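Local coordinates for GTP-binding nuclear protein GSP1 (Encephalitozoon cuniculi, PDB 4DJT) that binds guanine nucleotides as a Ran-family small GTPase, here carrying GDP and magnesium, and probably takes part in transport between nucleus and cytoplasm, at residues R30-D33 with E37-Y40; K13-G18 with K108-V113. All coordinates share one frame; numbering follows the deposited sequence.

Interaction 1 of 2, residues R30-D33 with E37-Y40; sequences RVLD and EKNY
Lys38 reaches across to the loop at 30-33 and puts its ammonium on two successive backbone carbonyls. The bond from Lys38 NZ to Arg30 O is 2.8 Å long and nearly straight on the acceptor, with a C=O...N angle of 172°; a second, weak bond runs from Lys38 NZ to Val31 O at 3.5 Å. The aliphatic chain is extended until its last torsion, where a bend (chi4 -63°) turns NZ onto the carbonyl oxygens and beside Leu32, whose CD1 lies 4.0 Å from Lys38 NZ. His49 ND1 is a further hydrogen-bond partner of the same ammonium, which therefore has three acceptors, one of them only weakly bonded, in a partly buried place. In the Ras-like fold this is the link between helix 24-28 and edge strand 39-41, entering the predicted switch I, and the lysine ties the two ends of that link together. Farther out, the carboxylate of Glu37 comes up to Asp33 O without bonding to it. The loop itself is held by further bonds outside the two segments: the guanidinium of Arg30 bonds Tyr27 O, Ala156 O and Leu187 O, and Asp33 OD2 bonds Thr52 OG1 on strand 46-54.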
loop_
_atom_site.group_PDB
_atom_site.type_symbol
_atom_site.label_atom_id
_atom_site.label_comp_id
_atom_site.label_asym_id
_atom_site.label_seq_id
_atom_site.Cartn_x
_atom_site.Cartn_y
_atom_site.Cartn_z
ATOM N N ARG A 30 5.981 -5.211 -8.920
ATOM C CA ARG A 30 5.775 -6.413 -9.706
ATOM C C ARG A 30 5.232 -6.002 -11.056
ATOM O O ARG A 30 4.819 -4.870 -11.259
ATOM C CB ARG A 30 4.819 -7.372 -8.963
ATOM C CG ARG A 30 5.357 -7.791 -7.604
ATOM C CD ARG A 30 4.313 -8.553 -6.768
ATOM N NE ARG A 30 4.977 -9.663 -6.130
ATOM C CZ ARG A 30 5.480 -9.663 -4.905
ATOM N NH1 ARG A 30 6.109 -10.749 -4.459
ATOM N NH2 ARG A 30 5.294 -8.635 -4.095
ATOM N N VAL A 31 5.241 -6.917 -12.000
ATOM C CA VAL A 31 4.866 -6.552 -13.349
ATOM C C VAL A 31 3.452 -5.985 -13.413
ATOM O O VAL A 31 3.249 -4.919 -13.998
ATOM C CB VAL A 31 5.043 -7.739 -14.322
ATOM C CG1 VAL A 31 4.377 -7.442 -15.653
ATOM C CG2 VAL A 31 6.529 -8.072 -14.474
ATOM N N LEU A 32 2.490 -6.660 -12.770
ATOM C CA LEU A 32 1.082 -6.162 -12.727
ATOM C C LEU A 32 0.602 -5.865 -14.149
ATOM O O LEU A 32 0.735 -6.736 -14.997
ATOM C CB LEU A 32 0.979 -4.954 -11.776
ATOM C CG LEU A 32 1.559 -5.246 -10.383
ATOM C CD1 LEU A 32 1.590 -3.984 -9.499
ATOM C CD2 LEU A 32 0.765 -6.368 -9.674
ATOM N N ASP A 33 0.012 -4.687 -14.421
ATOM C CA ASP A 33 -0.483 -4.380 -15.773
ATOM C C ASP A 33 0.641 -4.277 -16.777
ATOM O O ASP A 33 0.381 -4.354 -17.979
ATOM C CB ASP A 33 -1.278 -3.074 -15.824
ATOM C CG ASP A 33 -2.587 -3.168 -15.128
ATOM O OD1 ASP A 33 -2.919 -4.285 -14.655
ATOM O OD2 ASP A 33 -3.270 -2.128 -15.043
ATOM N N GLU A 37 3.615 0.425 -18.471
ATOM C CA GLU A 37 2.457 1.172 -18.017
ATOM C C GLU A 37 2.742 1.987 -16.755
ATOM O O GLU A 37 1.981 2.872 -16.405
ATOM C CB GLU A 37 1.254 0.241 -17.797
ATOM C CG GLU A 37 0.581 -0.266 -19.097
ATOM C CD GLU A 37 1.329 -1.409 -19.770
ATOM O OE1 GLU A 37 2.421 -1.750 -19.315
ATOM O OE2 GLU A 37 0.828 -1.953 -20.796
ATOM N N LYS A 38 3.838 1.675 -16.062
ATOM C CA LYS A 38 4.163 2.373 -14.831
ATOM C C LYS A 38 4.663 3.762 -15.182
ATOM O O LYS A 38 5.057 4.024 -16.335
ATOM C CB LYS A 38 5.196 1.594 -14.025
ATOM C CG LYS A 38 4.815 0.123 -13.801
ATOM C CD LYS A 38 5.859 -0.656 -13.055
ATOM C CE LYS A 38 5.396 -2.112 -12.852
ATOM N NZ LYS A 38 4.156 -2.234 -12.011
ATOM N N ASN A 39 4.618 4.678 -14.231
ATOM C CA ASN A 39 5.126 6.011 -14.505
ATOM C C ASN A 39 5.911 6.532 -13.333
ATOM O O ASN A 39 5.777 6.042 -12.237
ATOM C CB ASN A 39 3.978 6.955 -14.855
ATOM C CG ASN A 39 3.561 6.857 -16.324
ATOM O OD1 ASN A 39 4.410 6.855 -17.235
ATOM N ND2 ASN A 39 2.259 6.739 -16.559
ATOM N N TYR A 40 6.773 7.510 -13.586
ATOM C CA TYR A 40 7.584 8.086 -12.550
ATOM C C TYR A 40 7.380 9.589 -12.525
ATOM O O TYR A 40 7.341 10.249 -13.577
ATOM C CB TYR A 40 9.066 7.776 -12.823
ATOM C CG TYR A 40 10.042 8.525 -11.929
ATOM C CD1 TYR A 40 10.138 8.230 -10.582
ATOM C CD2 TYR A 40 10.897 9.504 -12.450
ATOM C CE1 TYR A 40 11.029 8.896 -9.767
ATOM C CE2 TYR A 40 11.796 10.175 -11.636
ATOM C CZ TYR A 40 11.857 9.866 -10.295
ATOM O OH TYR A 40 12.736 10.515 -9.468
#

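Interaction 2 of 2, residues K13-G18 with K108-V113; sequences KICLIG and KEFQAV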
loop_
_atom_site.group_PDB
_atom_site.type_symbol
_atom_site.label_atom_id
_atom_site.label_comp_id
_atom_site.label_asym_id
_atom_site.label_seq_id
_atom_site.Cartn_x
_atom_site.Cartn_y
_atom_site.Cartn_z
ATOM N N LYS A 13 -6.701 6.063 -7.018
ATOM C CA LYS A 13 -5.319 6.216 -6.579
ATOM C C LYS A 13 -5.163 5.676 -5.173
ATOM O O LYS A 13 -5.932 6.056 -4.252
ATOM C CB LYS A 13 -4.891 7.662 -6.585
ATOM C CG LYS A 13 -3.550 7.904 -5.900
ATOM C CD LYS A 13 -3.180 9.358 -5.932
ATOM C CE LYS A 13 -1.905 9.647 -5.147
ATOM N NZ LYS A 13 -1.421 11.041 -5.375
ATOM N N ILE A 14 -4.104 4.899 -4.957
ATOM C CA ILE A 14 -3.845 4.341 -3.629
ATOM C C ILE A 14 -2.408 4.701 -3.261
ATOM O O ILE A 14 -1.495 4.479 -4.068
ATOM C CB ILE A 14 -3.988 2.791 -3.598
ATOM C CG1 ILE A 14 -5.399 2.335 -4.029
ATOM C CG2 ILE A 14 -3.552 2.238 -2.241
ATOM C CD1 ILE A 14 -6.500 2.775 -3.105
ATOM N N CYS A 15 -2.189 5.179 -2.043
ATOM C CA CYS A 15 -0.831 5.436 -1.542
ATOM C C CYS A 15 -0.318 4.314 -0.683
ATOM O O CYS A 15 -0.998 3.891 0.267
ATOM C CB CYS A 15 -0.785 6.722 -0.704
ATOM S SG CYS A 15 -1.116 8.210 -1.690
ATOM N N LEU A 16 0.892 3.848 -0.980
ATOM C CA LEU A 16 1.615 2.978 -0.025
ATOM C C LEU A 16 2.378 3.830 0.950
ATOM O O LEU A 16 3.164 4.684 0.564
ATOM C CB LEU A 16 2.600 2.045 -0.738
ATOM C CG LEU A 16 2.050 1.247 -1.872
ATOM C CD1 LEU A 16 3.156 0.340 -2.469
ATOM C CD2 LEU A 16 0.829 0.440 -1.432
ATOM N N ILE A 17 2.181 3.561 2.216
ATOM C CA ILE A 17 2.851 4.300 3.263
ATOM C C ILE A 17 3.372 3.368 4.334
ATOM O O ILE A 17 2.981 2.203 4.413
ATOM C CB ILE A 17 1.918 5.346 3.872
ATOM C CG1 ILE A 17 0.547 4.766 4.193
ATOM C CG2 ILE A 17 1.768 6.489 2.897
ATOM C CD1 ILE A 17 -0.361 5.753 4.957
ATOM N N GLY A 18 4.288 3.904 5.136
ATOM C CA GLY A 18 4.985 3.128 6.133
ATOM C C GLY A 18 6.474 3.409 6.087
ATOM O O GLY A 18 6.995 3.921 5.093
ATOM N N LYS A 108 -1.802 9.897 10.524
ATOM C CA LYS A 108 -2.112 11.333 10.687
ATOM C C LYS A 108 -1.627 12.128 9.476
ATOM O O LYS A 108 -2.308 13.020 9.017
ATOM C CB LYS A 108 -1.510 11.926 11.974
ATOM N N GLU A 109 -0.472 11.757 8.942
ATOM C CA GLU A 109 0.097 12.439 7.798
ATOM C C GLU A 109 -0.819 12.262 6.559
ATOM O O GLU A 109 -1.095 13.232 5.834
ATOM C CB GLU A 109 1.502 11.892 7.550
ATOM C CG GLU A 109 2.350 12.691 6.588
ATOM C CD GLU A 109 3.761 12.147 6.473
ATOM O OE1 GLU A 109 4.430 12.002 7.530
ATOM O OE2 GLU A 109 4.185 11.859 5.343
ATOM N N PHE A 110 -1.319 11.040 6.359
ATOM C CA PHE A 110 -2.200 10.727 5.250
ATOM C C PHE A 110 -3.534 11.465 5.387
ATOM O O PHE A 110 -3.958 12.173 4.455
ATOM C CB PHE A 110 -2.399 9.191 5.131
ATOM C CG PHE A 110 -3.365 8.774 4.058
ATOM C CD1 PHE A 110 -2.982 8.747 2.725
ATOM C CD2 PHE A 110 -4.661 8.402 4.378
ATOM C CE1 PHE A 110 -3.877 8.371 1.739
ATOM C CE2 PHE A 110 -5.557 8.017 3.393
ATOM C CZ PHE A 110 -5.166 7.986 2.079
ATOM N N GLN A 111 -4.160 11.319 6.558
ATOM C CA GLN A 111 -5.415 11.952 6.856
ATOM C C GLN A 111 -5.330 13.471 6.892
ATOM O O GLN A 111 -6.311 14.137 6.611
ATOM C CB GLN A 111 -5.990 11.409 8.165
ATOM C CG GLN A 111 -6.208 9.920 8.118
ATOM C CD GLN A 111 -7.019 9.419 9.256
ATOM O OE1 GLN A 111 -6.786 9.812 10.407
ATOM N NE2 GLN A 111 -7.986 8.566 8.967
ATOM N N ALA A 112 -4.163 14.012 7.200
ATOM C CA ALA A 112 -4.000 15.480 7.195
ATOM C C ALA A 112 -4.168 16.072 5.775
ATOM O O ALA A 112 -4.557 17.227 5.625
ATOM C CB ALA A 112 -2.641 15.863 7.760
ATOM N N VAL A 113 -3.858 15.270 4.751
ATOM C CA VAL A 113 -4.089 15.654 3.362
ATOM C C VAL A 113 -5.421 15.155 2.735
ATOM O O VAL A 113 -6.067 15.913 2.019
ATOM C CB VAL A 113 -2.875 15.217 2.469
ATOM C CG1 VAL A 113 -3.119 15.582 1.011
ATOM C CG2 VAL A 113 -1.601 15.863 2.956
#
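In the alpha/beta fold of small GTPases, helices cover both faces of a central sheet, and here helix 103-114 lies over strand 11-17, the strand that runs into the phosphate-binding loop. Within 108-113 Phe110 makes the whole contact, and it is met by Cys15 and Ile17, two residues apart on the strand and both directed at the helix. The closer approach is from Ile17: its terminal CD1 comes to 4.0 Å from Phe110 CB, so the methyl touches the root of the aromatic side chain, and the two side chains cross at about a right angle. Cys15 meets the far part of the ring, its CB lying 4.3 Å from Phe110 CE1; both strand residues approach the ring obliquely. Phe110 has CG anti to the backbone N (chi1 176°), which carries the ring away from the helix backbone to the strand residues. Ile17 holds CG1 between its backbone N and carbonyl carbon (chi1 47°), a sterically crowded setting for isoleucine, and the extended chain beyond it delivers CD1 to the helix. Nearest alpha carbons, those of Ile17 and Phe110, stand 8.4 Å apart, a spacing bridged by side chains alone. Ala88 on strand 87-93 and Ala85 in the loop before it also touch Phe110, while Tyr81 and Tyr82 of helix 79-82, in the predicted switch II, close on Cys15 and Ile17 respectively. All three contacting residues are buried, yet no hydrogen bond crosses between the segments: helix and strand are joined here by apolar contact, whose hold depends on fit and on exclusion of water and not on directional polar bonds.

Interactions 1 and 2 illustrate two kinds of contact around one sheet: one polar contact in a loop beside an edge strand, one apolar contact on a central strand of the same sheet. Their centres are 20 Å apart and their nearest atoms about 8 Å, so they do not touch. In sequence, 30-33 with 37-40 is nested inside the loop closed by 13-18 with 108-113. Both lie near the nucleotide site without reaching it: the side chain of Arg30 is about 8 Å from the bound GDP and that of Ile17 about 9 Å, while the magnesium ion is about 12 Å and 11 Å from them. Interaction 1 leads into the predicted switch I; interaction 2 sits on the strand that runs into the phosphate-binding loop.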